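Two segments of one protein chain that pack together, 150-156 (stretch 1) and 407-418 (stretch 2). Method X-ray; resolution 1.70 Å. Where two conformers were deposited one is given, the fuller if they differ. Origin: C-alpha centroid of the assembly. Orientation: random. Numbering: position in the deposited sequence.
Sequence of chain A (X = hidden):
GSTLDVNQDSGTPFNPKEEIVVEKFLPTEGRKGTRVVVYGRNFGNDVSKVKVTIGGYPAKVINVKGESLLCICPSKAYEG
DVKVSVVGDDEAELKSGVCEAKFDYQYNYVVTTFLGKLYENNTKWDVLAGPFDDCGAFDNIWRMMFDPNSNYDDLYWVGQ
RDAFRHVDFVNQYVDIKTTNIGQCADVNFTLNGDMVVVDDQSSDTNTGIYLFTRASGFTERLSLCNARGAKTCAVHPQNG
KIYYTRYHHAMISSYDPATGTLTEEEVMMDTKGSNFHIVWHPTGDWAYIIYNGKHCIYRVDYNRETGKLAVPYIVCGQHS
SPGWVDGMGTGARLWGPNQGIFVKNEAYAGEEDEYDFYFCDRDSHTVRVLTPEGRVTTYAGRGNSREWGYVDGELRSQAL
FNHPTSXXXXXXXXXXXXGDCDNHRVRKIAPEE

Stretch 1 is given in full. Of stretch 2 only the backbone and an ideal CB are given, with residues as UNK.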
ATOM      1  N   SER A 150      -5.124  -9.034 -11.946  1.00 21.42           N
ATOM      2  CA  SER A 150      -5.803  -9.768 -10.871  1.00 23.40           C
ATOM      3  C   SER A 150      -6.819  -8.898 -10.124  1.00 24.80           C
ATOM      4  O   SER A 150      -7.452  -9.382  -9.187  1.00 24.03           O
ATOM      5  CB  SER A 150      -4.765 -10.318  -9.842  1.00 22.12           C
ATOM      6  OG  SER A 150      -4.252  -9.329  -8.913  1.00 24.08           O
ATOM      7  N   ASN A 151      -6.944  -7.618 -10.502  1.00 25.01           N
ATOM      8  CA  ASN A 151      -7.830  -6.674  -9.780  1.00 24.82           C
ATOM      9  C   ASN A 151      -7.611  -6.695  -8.252  1.00 23.01           C
ATOM     10  O   ASN A 151      -8.557  -6.771  -7.451  1.00 22.78           O
ATOM     11  CB  ASN A 151      -9.294  -6.954 -10.109  1.00 26.96           C
ATOM     12  CG  ASN A 151     -10.229  -5.873  -9.589  1.00 30.27           C
ATOM     13  OD1 ASN A 151      -9.906  -4.688  -9.628  1.00 30.78           O
ATOM     14  ND2 ASN A 151     -11.379  -6.283  -9.088  1.00 30.76           N
ATOM     15  N   TYR A 152      -6.344  -6.639  -7.876  1.00 21.00           N
ATOM     16  CA  TYR A 152      -5.910  -6.587  -6.478  1.00 21.10           C
ATOM     17  C   TYR A 152      -6.231  -7.842  -5.692  1.00 21.68           C
ATOM     18  O   TYR A 152      -6.336  -7.784  -4.467  1.00 23.28           O
ATOM     19  CB  TYR A 152      -6.414  -5.303  -5.773  1.00 21.72           C
ATOM     20  CG  TYR A 152      -5.853  -4.095  -6.461  1.00 20.87           C
ATOM     21  CD1 TYR A 152      -4.585  -3.630  -6.157  1.00 20.96           C
ATOM     22  CD2 TYR A 152      -6.552  -3.481  -7.484  1.00 23.92           C
ATOM     23  CE1 TYR A 152      -4.032  -2.559  -6.834  1.00 21.87           C
ATOM     24  CE2 TYR A 152      -6.007  -2.413  -8.178  1.00 26.05           C
ATOM     25  CZ  TYR A 152      -4.753  -1.961  -7.840  1.00 24.38           C
ATOM     26  OH  TYR A 152      -4.204  -0.897  -8.485  1.00 34.50           O
ATOM     27  N   ASP A 153      -6.349  -8.972  -6.386  1.00 20.14           N
ATOM     28  CA  ASP A 153      -6.620 -10.249  -5.717  1.00 20.92           C
ATOM     29  C   ASP A 153      -5.394 -11.159  -5.552  1.00 21.32           C
ATOM     30  O   ASP A 153      -5.470 -12.151  -4.839  1.00 20.52           O
ATOM     31  CB  ASP A 153      -7.741 -11.008  -6.402  1.00 22.00           C
ATOM     32  CG  ASP A 153      -9.123 -10.404  -6.128  1.00 24.05           C
ATOM     33  OD1 ASP A 153      -9.306  -9.665  -5.130  1.00 24.78           O
ATOM     34  OD2 ASP A 153     -10.026 -10.673  -6.925  1.00 26.03           O
ATOM     35  N   ASP A 154      -4.289 -10.822  -6.203  1.00 20.60           N
ATOM     36  CA  ASP A 154      -3.066 -11.600  -6.073  1.00 20.52           C
ATOM     37  C   ASP A 154      -1.870 -10.700  -5.866  1.00 17.92           C
ATOM     38  O   ASP A 154      -1.480  -9.922  -6.754  1.00 18.99           O
ATOM     39  CB  ASP A 154      -2.869 -12.521  -7.271  1.00 21.17           C
ATOM     40  CG  ASP A 154      -4.011 -13.489  -7.442  1.00 26.59           C
ATOM     41  OD1 ASP A 154      -4.092 -14.506  -6.708  1.00 23.95           O
ATOM     42  OD2 ASP A 154      -4.882 -13.190  -8.280  1.00 29.88           O
ATOM     43  N   LEU A 155      -1.316 -10.794  -4.665  1.00 17.22           N
ATOM     44  CA  LEU A 155      -0.124 -10.060  -4.237  1.00 16.75           C
ATOM     45  C   LEU A 155       1.014 -11.036  -4.027  1.00 16.65           C
ATOM     46  O   LEU A 155       0.866 -12.050  -3.344  1.00 17.84           O
ATOM     47  CB  LEU A 155      -0.383  -9.365  -2.916  1.00 17.18           C
ATOM     48  CG  LEU A 155       0.766  -8.630  -2.262  1.00 19.41           C
ATOM     49  CD1 LEU A 155       1.140  -7.407  -3.099  1.00 18.85           C
ATOM     50  CD2 LEU A 155       0.340  -8.208  -0.854  1.00 21.32           C
ATOM     51  N   TYR A 156       2.155 -10.740  -4.628  1.00 15.09           N
ATOM     52  CA  TYR A 156       3.312 -11.618  -4.556  1.00 15.29           C
ATOM     53  C   TYR A 156       4.458 -10.898  -3.884  1.00 15.07           C
ATOM     54  O   TYR A 156       4.575  -9.668  -3.967  1.00 15.35           O
ATOM     55  CB  TYR A 156       3.764 -12.028  -5.961  1.00 15.21           C
ATOM     56  CG  TYR A 156       2.752 -12.829  -6.724  1.00 17.28           C
ATOM     57  CD1 TYR A 156       2.719 -14.216  -6.630  1.00 18.81           C
ATOM     58  CD2 TYR A 156       1.827 -12.210  -7.550  1.00 18.42           C
ATOM     59  CE1 TYR A 156       1.799 -14.967  -7.328  1.00 19.03           C
ATOM     60  CE2 TYR A 156       0.884 -12.957  -8.248  1.00 19.16           C
ATOM     61  CZ  TYR A 156       0.889 -14.333  -8.142  1.00 21.17           C
ATOM     62  OH  TYR A 156      -0.029 -15.095  -8.816  1.00 23.16           O
ATOM     63  N   UNK A 407       6.524  -2.566   0.066  1.00 11.72           N
ATOM     64  CA  UNK A 407       5.312  -1.792   0.118  1.00 13.04           C
ATOM     65  C   UNK A 407       4.455  -2.042  -1.127  1.00 12.63           C
ATOM     66  O   UNK A 407       4.953  -2.181  -2.248  1.00 13.38           O
ATOM     67  CB  UNK A 407       5.642  -0.305   0.258  1.00 13.04           C
ATOM     68  N   UNK A 408       3.148  -2.081  -0.914  1.00 13.53           N
ATOM     69  CA  UNK A 408       2.168  -2.138  -1.997  1.00 14.56           C
ATOM     70  C   UNK A 408       0.935  -1.325  -1.609  1.00 15.22           C
ATOM     71  O   UNK A 408       0.641  -1.163  -0.413  1.00 16.25           O
ATOM     72  CB  UNK A 408       1.784  -3.585  -2.311  1.00 14.56           C
ATOM     73  N   UNK A 409       0.263  -0.744  -2.599  1.00 15.60           N
ATOM     74  CA  UNK A 409      -0.968  -0.020  -2.347  1.00 16.76           C
ATOM     75  C   UNK A 409      -2.109  -0.723  -3.039  1.00 17.03           C
ATOM     76  O   UNK A 409      -2.092  -0.907  -4.256  1.00 17.66           O
ATOM     77  CB  UNK A 409      -0.862   1.433  -2.815  1.00 16.76           C
ATOM     78  N   UNK A 410      -3.105  -1.099  -2.248  1.00 17.01           N
ATOM     79  CA  UNK A 410      -4.276  -1.811  -2.709  1.00 19.57           C
ATOM     80  C   UNK A 410      -5.328  -0.765  -3.030  1.00 19.74           C
ATOM     81  O   UNK A 410      -5.947  -0.198  -2.123  1.00 20.18           O
ATOM     82  CB  UNK A 410      -4.774  -2.820  -1.672  1.00 19.57           C
ATOM     83  N   UNK A 411      -5.505  -0.472  -4.314  1.00 20.83           N
ATOM     84  CA  UNK A 411      -6.480   0.536  -4.745  0.50 23.60           C
ATOM     85  C   UNK A 411      -7.915   0.067  -4.506  1.00 25.58           C
ATOM     86  O   UNK A 411      -8.819   0.873  -4.256  1.00 27.66           O
ATOM     87  CB  UNK A 411      -6.281   0.865  -6.226  0.50 23.60           C
ATOM     88  N   UNK A 412      -8.138  -1.238  -4.579  1.00 23.69           N
ATOM     89  CA  UNK A 412      -9.486  -1.755  -4.397  1.00 24.34           C
ATOM     90  C   UNK A 412      -9.942  -1.625  -2.944  1.00 22.96           C
ATOM     91  O   UNK A 412     -11.077  -1.240  -2.657  1.00 22.76           O
ATOM     92  CB  UNK A 412      -9.554  -3.217  -4.841  1.00 24.34           C
ATOM     93  N   UNK A 413      -9.059  -1.951  -2.025  1.00 20.57           N
ATOM     94  CA  UNK A 413      -9.394  -1.953  -0.598  1.00 21.55           C
ATOM     95  C   UNK A 413      -8.904  -0.691   0.113  1.00 23.83           C
ATOM     96  O   UNK A 413      -9.070  -0.576   1.328  1.00 27.06           O
ATOM     97  CB  UNK A 413      -8.796  -3.189   0.077  1.00 21.55           C
ATOM     98  N   UNK A 414      -8.286   0.217  -0.648  1.00 24.18           N
ATOM     99  CA  UNK A 414      -7.787   1.519  -0.169  1.00 23.91           C
ATOM    100  C   UNK A 414      -6.906   1.406   1.081  1.00 21.68           C
ATOM    101  O   UNK A 414      -7.214   1.964   2.122  1.00 22.65           O
ATOM    102  CB  UNK A 414      -8.968   2.444   0.131  1.00 23.91           C
ATOM    103  N   UNK A 415      -5.801   0.684   0.957  1.00 18.47           N
ATOM    104  CA  UNK A 415      -4.878   0.482   2.080  1.00 18.18           C
ATOM    105  C   UNK A 415      -3.499   0.159   1.568  1.00 16.31           C
ATOM    106  O   UNK A 415      -3.346  -0.299   0.431  1.00 18.02           O
ATOM    107  CB  UNK A 415      -5.370  -0.634   3.004  1.00 18.18           C
ATOM    108  N   UNK A 416      -2.486   0.433   2.388  1.00 15.29           N
ATOM    109  CA  UNK A 416      -1.142  -0.022   2.123  1.00 15.01           C
ATOM    110  C   UNK A 416      -0.889  -1.371   2.812  1.00 15.35           C
ATOM    111  O   UNK A 416      -1.390  -1.606   3.928  1.00 15.63           O
ATOM    112  CB  UNK A 416      -0.127   1.025   2.588  1.00 15.01           C
ATOM    113  N   UNK A 417      -0.060  -2.207   2.189  1.00 15.35           N
ATOM    114  CA  UNK A 417       0.560  -3.368   2.858  1.00 14.68           C
ATOM    115  C   UNK A 417       2.050  -3.069   2.966  1.00 15.72           C
ATOM    116  O   UNK A 417       2.665  -2.603   1.997  1.00 15.42           O
ATOM    117  CB  UNK A 417       0.308  -4.672   2.098  1.00 14.68           C
ATOM    118  N   UNK A 418       2.611  -3.306   4.146  1.00 15.32           N
ATOM    119  CA  UNK A 418       4.014  -3.094   4.432  1.00 13.97           C
ATOM    120  C   UNK A 418       4.643  -4.409   4.866  1.00 14.14           C
ATOM    121  O   UNK A 418       4.145  -5.055   5.797  1.00 13.35           O
ATOM    122  CB  UNK A 418       4.197  -2.019   5.506  1.00 13.97           C
TER

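Stretch 2 is a hairpin: strands 407-410 and 415-418 are joined by a tight loop, and that loop meets the type I' turn running from Ser-150 to Asp-153.

Position 407 is extended, with nothing of stretch 1 near its CB; a β-branched residue would suit the strand, and it is Ile-407.

At 408 the CB points toward stretch 1 and its ideal position lies 4.0 Å from Leu-155 CD1. Even a methyl group there reaches van der Waals contact, so a small apolar residue would suit. The residue is Ala-408.

Position 409 points away, so many strand residues would do. Tyr-409 contributes backbone, its O 3.6 Å from Tyr-152 CE1.

Position 410 points sideways, its ideal CB 4.6 Å from Tyr-152 CD1, just before the loop. A short polar residue able to accept hydrogen bonds from the loop would suit, Asp or Asn above all. Asp-410, chi1 t, brings OD1 to 3.5 Å from Tyr-152 CB, and OD1 also accepts a hydrogen bond from the backbone N of 413.

At 411 CA-to-CB points sideways, the ideal CB sits 3.5 Å from Tyr-152 OH, and the backbone N lies over one face of that ring. A flexible apolar chain would fit, as would several others. Selenomethionine Met-411 places its CB 3.6 Å from Tyr-152 CZ and its SE 3.2 Å from Tyr-152 OH.

Position 412 points toward stretch 1, its ideal CB 3.9 Å from Tyr-152 CB; beyond wait Asn-151 O and the Asp-153 carboxylate. A long chain ending in a donor, Lys or Arg, answers both. Lys-412 NZ donates to Asn-151 O (2.8 Å) and forms a salt bridge with Asp-153 OD1 (2.7 Å).

The CB at 413 points sideways with nothing within 5.5 Å, so only a long side chain could reach Tyr-152 O and Asp-153; Arg, with several donors, is the strongest candidate. Arg-413 donates from NH1 to Tyr-152 O (2.7 Å, nearly linear) and from NH2 to Asp-153 OD1 (2.9 Å), a salt bridge. Both acceptors lie at the guanidinium edge. Arg-413 NH1 also bridges to Asp-410 OD2 (2.8 Å) within the hairpin, helping hold the guanidinium in place.

Position 414 has positive phi, favouring Gly, Asn or Asp, though others are tolerated; Lys-414 is out of reach. At 415 and 416 the backbone is extended and stretch 1 is out of reach, so any strand-forming residue would do; they are Cys-415 and Phe-416.

At 417 the CB points toward Leu-155 CD2, 4.6 Å from its ideal position, inviting an apolar or aromatic group. Tyr-417 sets CD2 4.0 Å from Leu-155 CD2, while its OH donates to Asp-410 OD2 (2.7 Å). Position 418, out of reach, would take any strand-forming residue; it is Ile-418.

Stretch 2 (407-418) IAYDMKRKCFYI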
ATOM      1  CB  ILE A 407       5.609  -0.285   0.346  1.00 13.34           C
ATOM      2  CG1 ILE A 407       4.326   0.525   0.544  1.00 14.97           C
ATOM      3  CG2 ILE A 407       6.482   0.278  -0.797  1.00 14.34           C
ATOM      4  CD1 ILE A 407       4.576   1.952   1.039  1.00 14.91           C
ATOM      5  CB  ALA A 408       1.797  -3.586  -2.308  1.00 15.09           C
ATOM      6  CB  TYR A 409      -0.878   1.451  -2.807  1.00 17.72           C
ATOM      7  CG  TYR A 409      -2.120   2.203  -2.407  1.00 18.25           C
ATOM      8  CD1 TYR A 409      -2.338   2.580  -1.084  1.00 18.50           C
ATOM      9  CD2 TYR A 409      -3.107   2.483  -3.328  1.00 20.38           C
ATOM     10  CE1 TYR A 409      -3.497   3.231  -0.706  1.00 20.30           C
ATOM     11  CE2 TYR A 409      -4.264   3.166  -2.952  1.00 21.50           C
ATOM     12  CZ  TYR A 409      -4.447   3.532  -1.633  1.00 21.64           C
ATOM     13  OH  TYR A 409      -5.633   4.172  -1.272  1.00 25.51           O
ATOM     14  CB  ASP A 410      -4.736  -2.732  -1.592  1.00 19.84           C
ATOM     15  CG  ASP A 410      -5.890  -3.635  -1.975  1.00 20.73           C
ATOM     16  OD1 ASP A 410      -6.693  -3.290  -2.875  1.00 20.53           O
ATOM     17  OD2 ASP A 410      -6.004  -4.689  -1.302  1.00 20.04           O
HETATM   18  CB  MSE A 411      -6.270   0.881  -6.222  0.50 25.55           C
HETATM   19  CG  MSE A 411      -4.957   1.600  -6.520  0.50 28.03           C
HETATM   20 SE   MSE A 411      -4.916   2.270  -8.348  0.38 36.05          SE
HETATM   21  CE  MSE A 411      -6.783   2.708  -8.505  0.50 27.45           C
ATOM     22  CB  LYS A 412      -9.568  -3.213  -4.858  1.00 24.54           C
ATOM     23  CG  LYS A 412     -10.940  -3.835  -4.722  1.00 26.81           C
ATOM     24  CD  LYS A 412     -11.114  -5.061  -5.608  1.00 26.68           C
ATOM     25  CE  LYS A 412     -10.514  -6.315  -5.000  1.00 24.44           C
ATOM     26  NZ  LYS A 412     -10.753  -7.486  -5.895  1.00 22.54           N
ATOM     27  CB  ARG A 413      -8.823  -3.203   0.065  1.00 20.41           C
ATOM     28  CG  ARG A 413      -9.283  -4.482  -0.619  1.00 20.19           C
ATOM     29  CD  ARG A 413      -8.809  -5.762   0.052  1.00 19.86           C
ATOM     30  NE  ARG A 413      -9.251  -6.929  -0.717  1.00 20.21           N
ATOM     31  CZ  ARG A 413      -8.675  -7.387  -1.830  1.00 20.05           C
ATOM     32  NH1 ARG A 413      -7.588  -6.825  -2.318  1.00 20.11           N
ATOM     33  NH2 ARG A 413      -9.200  -8.433  -2.466  1.00 21.67           N
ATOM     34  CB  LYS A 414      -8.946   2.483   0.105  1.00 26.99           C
ATOM     35  CG  LYS A 414      -9.896   2.720  -1.065  1.00 35.56           C
ATOM     36  CD  LYS A 414      -9.222   3.364  -2.261  1.00 43.14           C
ATOM     37  CE  LYS A 414     -10.267   3.786  -3.300  1.00 49.76           C
ATOM     38  NZ  LYS A 414      -9.829   3.547  -4.710  1.00 50.56           N
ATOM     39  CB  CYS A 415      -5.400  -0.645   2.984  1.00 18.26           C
ATOM     40  SG  CYS A 415      -5.557  -2.254   2.157  1.00 21.70           S
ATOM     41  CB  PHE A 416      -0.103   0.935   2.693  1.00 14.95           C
ATOM     42  CG  PHE A 416      -0.033   2.262   1.999  1.00 15.89           C
ATOM     43  CD1 PHE A 416      -0.806   3.315   2.425  1.00 17.92           C
ATOM     44  CD2 PHE A 416       0.831   2.451   0.930  1.00 16.72           C
ATOM     45  CE1 PHE A 416      -0.733   4.547   1.800  1.00 19.19           C
ATOM     46  CE2 PHE A 416       0.901   3.691   0.295  1.00 17.65           C
ATOM     47  CZ  PHE A 416       0.130   4.723   0.735  1.00 18.64           C
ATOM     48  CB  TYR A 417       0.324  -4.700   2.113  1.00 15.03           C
ATOM     49  CG  TYR A 417      -1.137  -4.944   1.878  1.00 16.16           C
ATOM     50  CD1 TYR A 417      -2.023  -5.052   2.948  1.00 16.72           C
ATOM     51  CD2 TYR A 417      -1.645  -5.023   0.589  1.00 17.86           C
ATOM     52  CE1 TYR A 417      -3.378  -5.194   2.730  1.00 18.72           C
ATOM     53  CE2 TYR A 417      -2.991  -5.189   0.364  1.00 18.82           C
ATOM     54  CZ  TYR A 417      -3.854  -5.284   1.432  1.00 18.40           C
ATOM     55  OH  TYR A 417      -5.196  -5.413   1.185  1.00 19.45           O
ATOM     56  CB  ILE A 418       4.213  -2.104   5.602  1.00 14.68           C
ATOM     57  CG1 ILE A 418       3.424  -0.795   5.358  1.00 16.82           C
ATOM     58  CG2 ILE A 418       5.714  -1.851   5.849  1.00 13.74           C
ATOM     59  CD1 ILE A 418       3.884   0.006   4.161  1.00 18.14           C
TER
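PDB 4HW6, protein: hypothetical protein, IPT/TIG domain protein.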